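Local atomic coordinates of complement factor H (Bos taurus, PDB entry 6XZ6), a protein that regulates the complement system and, through its fifth domain, is bound by the factor H receptor of Trypanosoma brucei. Residues I3-G13 with C47-C58. Sequence-based numbering, arbitrary orientation.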
loop_
_atom_site.group_PDB
_atom_site.type_symbol
_atom_site.label_atom_id
_atom_site.label_comp_id
_atom_site.label_asym_id
_atom_site.label_seq_id
_atom_site.Cartn_x
_atom_site.Cartn_y
_atom_site.Cartn_z
ATOM N N ILE B 3 -30.488 33.391 -5.319
ATOM C CA ILE B 3 -29.517 32.891 -6.309
ATOM C C ILE B 3 -29.293 31.378 -6.088
ATOM O O ILE B 3 -29.124 30.946 -4.946
ATOM C CB ILE B 3 -28.174 33.696 -6.201
ATOM C CG1 ILE B 3 -28.324 35.136 -6.761
ATOM C CG2 ILE B 3 -26.991 32.966 -6.850
ATOM C CD1 ILE B 3 -27.206 36.108 -6.377
ATOM N N THR B 4 -29.300 30.577 -7.176
ATOM C CA THR B 4 -28.996 29.139 -7.121
ATOM C C THR B 4 -28.053 28.762 -8.241
ATOM O O THR B 4 -28.082 29.404 -9.292
ATOM C CB THR B 4 -30.233 28.217 -7.081
ATOM O OG1 THR B 4 -31.210 28.615 -8.045
ATOM C CG2 THR B 4 -30.836 28.100 -5.698
ATOM N N CYS B 5 -27.204 27.730 -8.007
ATOM C CA CYS B 5 -26.244 27.170 -8.967
ATOM C C CYS B 5 -26.462 25.695 -9.086
ATOM O O CYS B 5 -26.791 25.016 -8.111
ATOM C CB CYS B 5 -24.789 27.438 -8.566
ATOM S SG CYS B 5 -24.349 29.184 -8.419
ATOM N N ASP B 6 -26.134 25.190 -10.257
ATOM C CA ASP B 6 -26.114 23.778 -10.545
ATOM C C ASP B 6 -24.723 23.309 -10.106
ATOM O O ASP B 6 -23.818 24.158 -10.007
ATOM C CB ASP B 6 -26.285 23.552 -12.056
ATOM C CG ASP B 6 -27.697 23.745 -12.569
ATOM O OD1 ASP B 6 -28.659 23.386 -11.832
ATOM O OD2 ASP B 6 -27.850 24.243 -13.709
ATOM N N PRO B 7 -24.514 21.994 -9.841
ATOM C CA PRO B 7 -23.163 21.534 -9.477
ATOM C C PRO B 7 -22.106 21.953 -10.509
ATOM O O PRO B 7 -22.415 21.977 -11.710
ATOM C CB PRO B 7 -23.308 20.013 -9.464
ATOM C CG PRO B 7 -24.751 19.751 -9.310
ATOM C CD PRO B 7 -25.470 20.871 -9.907
ATOM N N PRO B 8 -20.871 22.333 -10.082
ATOM C CA PRO B 8 -19.847 22.709 -11.074
ATOM C C PRO B 8 -19.426 21.526 -11.925
ATOM O O PRO B 8 -19.555 20.372 -11.523
ATOM C CB PRO B 8 -18.670 23.205 -10.225
ATOM C CG PRO B 8 -18.873 22.644 -8.920
ATOM C CD PRO B 8 -20.339 22.395 -8.708
ATOM N N ARG B 9 -18.946 21.810 -13.117
ATOM C CA ARG B 9 -18.475 20.779 -14.000
ATOM C C ARG B 9 -16.972 21.035 -14.105
ATOM O O ARG B 9 -16.536 22.061 -14.628
ATOM C CB ARG B 9 -19.236 20.826 -15.331
ATOM C CG ARG B 9 -20.722 20.440 -15.172
ATOM C CD ARG B 9 -21.568 20.494 -16.441
ATOM N NE ARG B 9 -21.042 19.597 -17.461
ATOM C CZ ARG B 9 -21.634 19.349 -18.615
ATOM N NH1 ARG B 9 -22.811 19.895 -18.895
ATOM N NH2 ARG B 9 -21.071 18.527 -19.492
ATOM N N ILE B 10 -16.196 20.167 -13.454
ATOM C CA ILE B 10 -14.739 20.232 -13.371
ATOM C C ILE B 10 -14.134 18.938 -13.963
ATOM O O ILE B 10 -13.761 18.031 -13.208
ATOM C CB ILE B 10 -14.204 20.548 -11.929
ATOM C CG1 ILE B 10 -15.003 21.688 -11.269
ATOM C CG2 ILE B 10 -12.706 20.890 -11.961
ATOM C CD1 ILE B 10 -14.977 21.725 -9.833
ATOM N N PRO B 11 -13.988 18.852 -15.319
ATOM C CA PRO B 11 -13.265 17.706 -15.894
ATOM C C PRO B 11 -11.808 17.694 -15.357
ATOM O O PRO B 11 -11.221 18.766 -15.143
ATOM C CB PRO B 11 -13.276 18.004 -17.406
ATOM C CG PRO B 11 -14.244 19.048 -17.606
ATOM C CD PRO B 11 -14.330 19.836 -16.369
ATOM N N ASN B 12 -11.244 16.485 -15.122
ATOM C CA ASN B 12 -9.869 16.234 -14.637
ATOM C C ASN B 12 -9.595 16.811 -13.236
ATOM O O ASN B 12 -8.435 17.007 -12.851
ATOM C CB ASN B 12 -8.808 16.688 -15.655
ATOM C CG ASN B 12 -8.998 16.073 -17.023
ATOM O OD1 ASN B 12 -8.997 14.855 -17.211
ATOM N ND2 ASN B 12 -9.173 16.905 -18.010
ATOM N N GLY B 13 -10.680 17.007 -12.485
ATOM C CA GLY B 13 -10.676 17.500 -11.116
ATOM C C GLY B 13 -11.773 16.897 -10.263
ATOM O O GLY B 13 -12.644 16.192 -10.788
ATOM N N CYS B 47 -20.820 30.350 -5.320
ATOM C CA CYS B 47 -22.025 30.428 -6.133
ATOM C C CYS B 47 -22.515 31.874 -6.133
ATOM O O CYS B 47 -22.824 32.430 -5.077
ATOM C CB CYS B 47 -23.095 29.460 -5.629
ATOM S SG CYS B 47 -24.707 29.618 -6.451
ATOM N N THR B 48 -22.522 32.491 -7.327
ATOM C CA THR B 48 -22.934 33.876 -7.572
ATOM C C THR B 48 -24.006 33.942 -8.675
ATOM O O THR B 48 -24.386 32.917 -9.251
ATOM C CB THR B 48 -21.716 34.755 -7.939
ATOM O OG1 THR B 48 -21.314 34.487 -9.286
ATOM C CG2 THR B 48 -20.546 34.609 -6.964
ATOM N N ARG B 49 -24.471 35.173 -8.975
ATOM C CA ARG B 49 -25.462 35.502 -10.006
ATOM C C ARG B 49 -24.939 35.116 -11.413
ATOM O O ARG B 49 -25.733 34.831 -12.314
ATOM C CB ARG B 49 -25.772 37.009 -9.922
ATOM C CG ARG B 49 -27.031 37.479 -10.635
ATOM C CD ARG B 49 -27.338 38.925 -10.277
ATOM N NE ARG B 49 -28.243 39.022 -9.126
ATOM C CZ ARG B 49 -27.854 39.181 -7.862
ATOM N NH1 ARG B 49 -28.753 39.241 -6.889
ATOM N NH2 ARG B 49 -26.564 39.265 -7.561
ATOM N N ASP B 50 -23.594 35.086 -11.569
ATOM C CA ASP B 50 -22.876 34.747 -12.802
ATOM C C ASP B 50 -22.254 33.328 -12.762
ATOM O O ASP B 50 -21.310 33.049 -13.504
ATOM C CB ASP B 50 -21.780 35.792 -13.069
ATOM C CG ASP B 50 -22.243 37.234 -12.993
ATOM O OD1 ASP B 50 -23.153 37.613 -13.777
ATOM O OD2 ASP B 50 -21.687 37.987 -12.166
ATOM N N GLY B 51 -22.793 32.451 -11.917
ATOM C CA GLY B 51 -22.302 31.087 -11.768
ATOM C C GLY B 51 -21.187 30.964 -10.747
ATOM O O GLY B 51 -21.132 31.734 -9.786
ATOM N N TRP B 52 -20.303 29.979 -10.936
ATOM C CA TRP B 52 -19.186 29.707 -10.038
ATOM C C TRP B 52 -18.096 30.696 -10.299
ATOM O O TRP B 52 -17.668 30.851 -11.448
ATOM C CB TRP B 52 -18.700 28.247 -10.168
ATOM C CG TRP B 52 -19.746 27.279 -9.687
ATOM C CD1 TRP B 52 -20.671 26.637 -10.450
ATOM C CD2 TRP B 52 -20.105 27.023 -8.323
ATOM N NE1 TRP B 52 -21.549 25.945 -9.651
ATOM C CE2 TRP B 52 -21.222 26.161 -8.337
ATOM C CE3 TRP B 52 -19.569 27.413 -7.086
ATOM C CZ2 TRP B 52 -21.811 25.673 -7.157
ATOM C CZ3 TRP B 52 -20.170 26.954 -5.922
ATOM C CH2 TRP B 52 -21.278 26.093 -5.966
ATOM N N VAL B 53 -17.700 31.434 -9.236
ATOM C CA VAL B 53 -16.695 32.502 -9.314
ATOM C C VAL B 53 -15.585 32.359 -8.248
ATOM O O VAL B 53 -15.893 32.424 -7.060
ATOM C CB VAL B 53 -17.354 33.910 -9.299
ATOM C CG1 VAL B 53 -16.310 35.015 -9.185
ATOM C CG2 VAL B 53 -18.221 34.121 -10.537
ATOM N N PRO B 54 -14.287 32.255 -8.645
ATOM C CA PRO B 54 -13.768 32.140 -10.025
ATOM C C PRO B 54 -14.094 30.774 -10.622
ATOM O O PRO B 54 -14.323 29.820 -9.871
ATOM C CB PRO B 54 -12.260 32.373 -9.855
ATOM C CG PRO B 54 -11.944 31.905 -8.480
ATOM C CD PRO B 54 -13.192 32.162 -7.650
ATOM N N VAL B 55 -14.148 30.688 -11.954
ATOM C CA VAL B 55 -14.500 29.457 -12.669
ATOM C C VAL B 55 -13.478 28.322 -12.422
ATOM O O VAL B 55 -12.292 28.501 -12.726
ATOM C CB VAL B 55 -14.753 29.694 -14.183
ATOM C CG1 VAL B 55 -15.301 28.433 -14.849
ATOM C CG2 VAL B 55 -15.694 30.872 -14.413
ATOM N N PRO B 56 -13.917 27.152 -11.889
ATOM C CA PRO B 56 -12.973 26.052 -11.655
ATOM C C PRO B 56 -12.586 25.309 -12.936
ATOM O O PRO B 56 -13.461 24.804 -13.657
ATOM C CB PRO B 56 -13.718 25.146 -10.666
ATOM C CG PRO B 56 -14.976 25.857 -10.321
ATOM C CD PRO B 56 -15.266 26.772 -11.447
ATOM N N ARG B 57 -11.268 25.267 -13.226
ATOM C CA ARG B 57 -10.710 24.596 -14.406
ATOM C C ARG B 57 -9.383 23.933 -14.073
ATOM O O ARG B 57 -8.478 24.596 -13.543
ATOM C CB ARG B 57 -10.519 25.566 -15.598
ATOM C CG ARG B 57 -11.807 26.025 -16.281
ATOM C CD ARG B 57 -11.527 26.839 -17.533
ATOM N NE ARG B 57 -12.632 27.736 -17.889
ATOM C CZ ARG B 57 -12.773 28.979 -17.431
ATOM N NH1 ARG B 57 -13.801 29.723 -17.816
ATOM N NH2 ARG B 57 -11.898 29.480 -16.567
ATOM N N CYS B 58 -9.274 22.614 -14.398
ATOM C CA CYS B 58 -8.067 21.794 -14.243
ATOM C C CYS B 58 -7.404 21.618 -15.627
ATOM O O CYS B 58 -7.982 21.011 -16.535
ATOM C CB CYS B 58 -8.380 20.455 -13.580
ATOM S SG CYS B 58 -8.804 20.579 -11.812
HETATM O O HOH W 1 -26.639 31.441 -11.203
HETATM O O HOH W 2 -11.641 21.353 -15.192
#
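The Trp52 indole is sandwiched face-on between Pro8 and the Cys5-Cys47 disulfide. Pro8 CB lies over one face, 4.0 Å from the centroid of the five-membered ring. Above the opposite face sits Cys5 SG, at a longer 4.6 Å from the same centroid, with Cys47 CB also on that side. The indole takes this slot because CG is anti to its own carbonyl carbon (chi1 -66°). Tyr22 meets the ring edge-to-face, and Ile28 and Ala45 pack on it. The flank of Ile10 crosses the Pro56 ring, CG1 lying 3.7 Å from Pro56 CB. Ile10 CG2 touches Cys58 SG, which is disulfide-bonded to Cys32.

At the indole edge, Trp52 NE1 donates to Asp6 O at 2.9 Å. The carbonyl oxygen lies in the ring plane and the bond is nearly straight (162° at the hydrogen). Together with the face contacts, this bond probably holds the ring's rotation. A leucine in place of Trp52 would probably leave Asp6 O without this donor and open a gap between Pro8 and the disulfide. Toward the ends, one water joins Pro11 O to Cys58 N. Another donates to Thr4 O at 3.1 Å and weakly to Thr48 O. Ile3 CD1 lies over one face of the poorly ordered Arg49 guanidinium.

First-to-third and second-to-fourth cysteine disulfides, with a tryptophan between the third and fourth cysteines, here packed on Cys5-Cys47, are the hallmark of the sushi (SCR) domain.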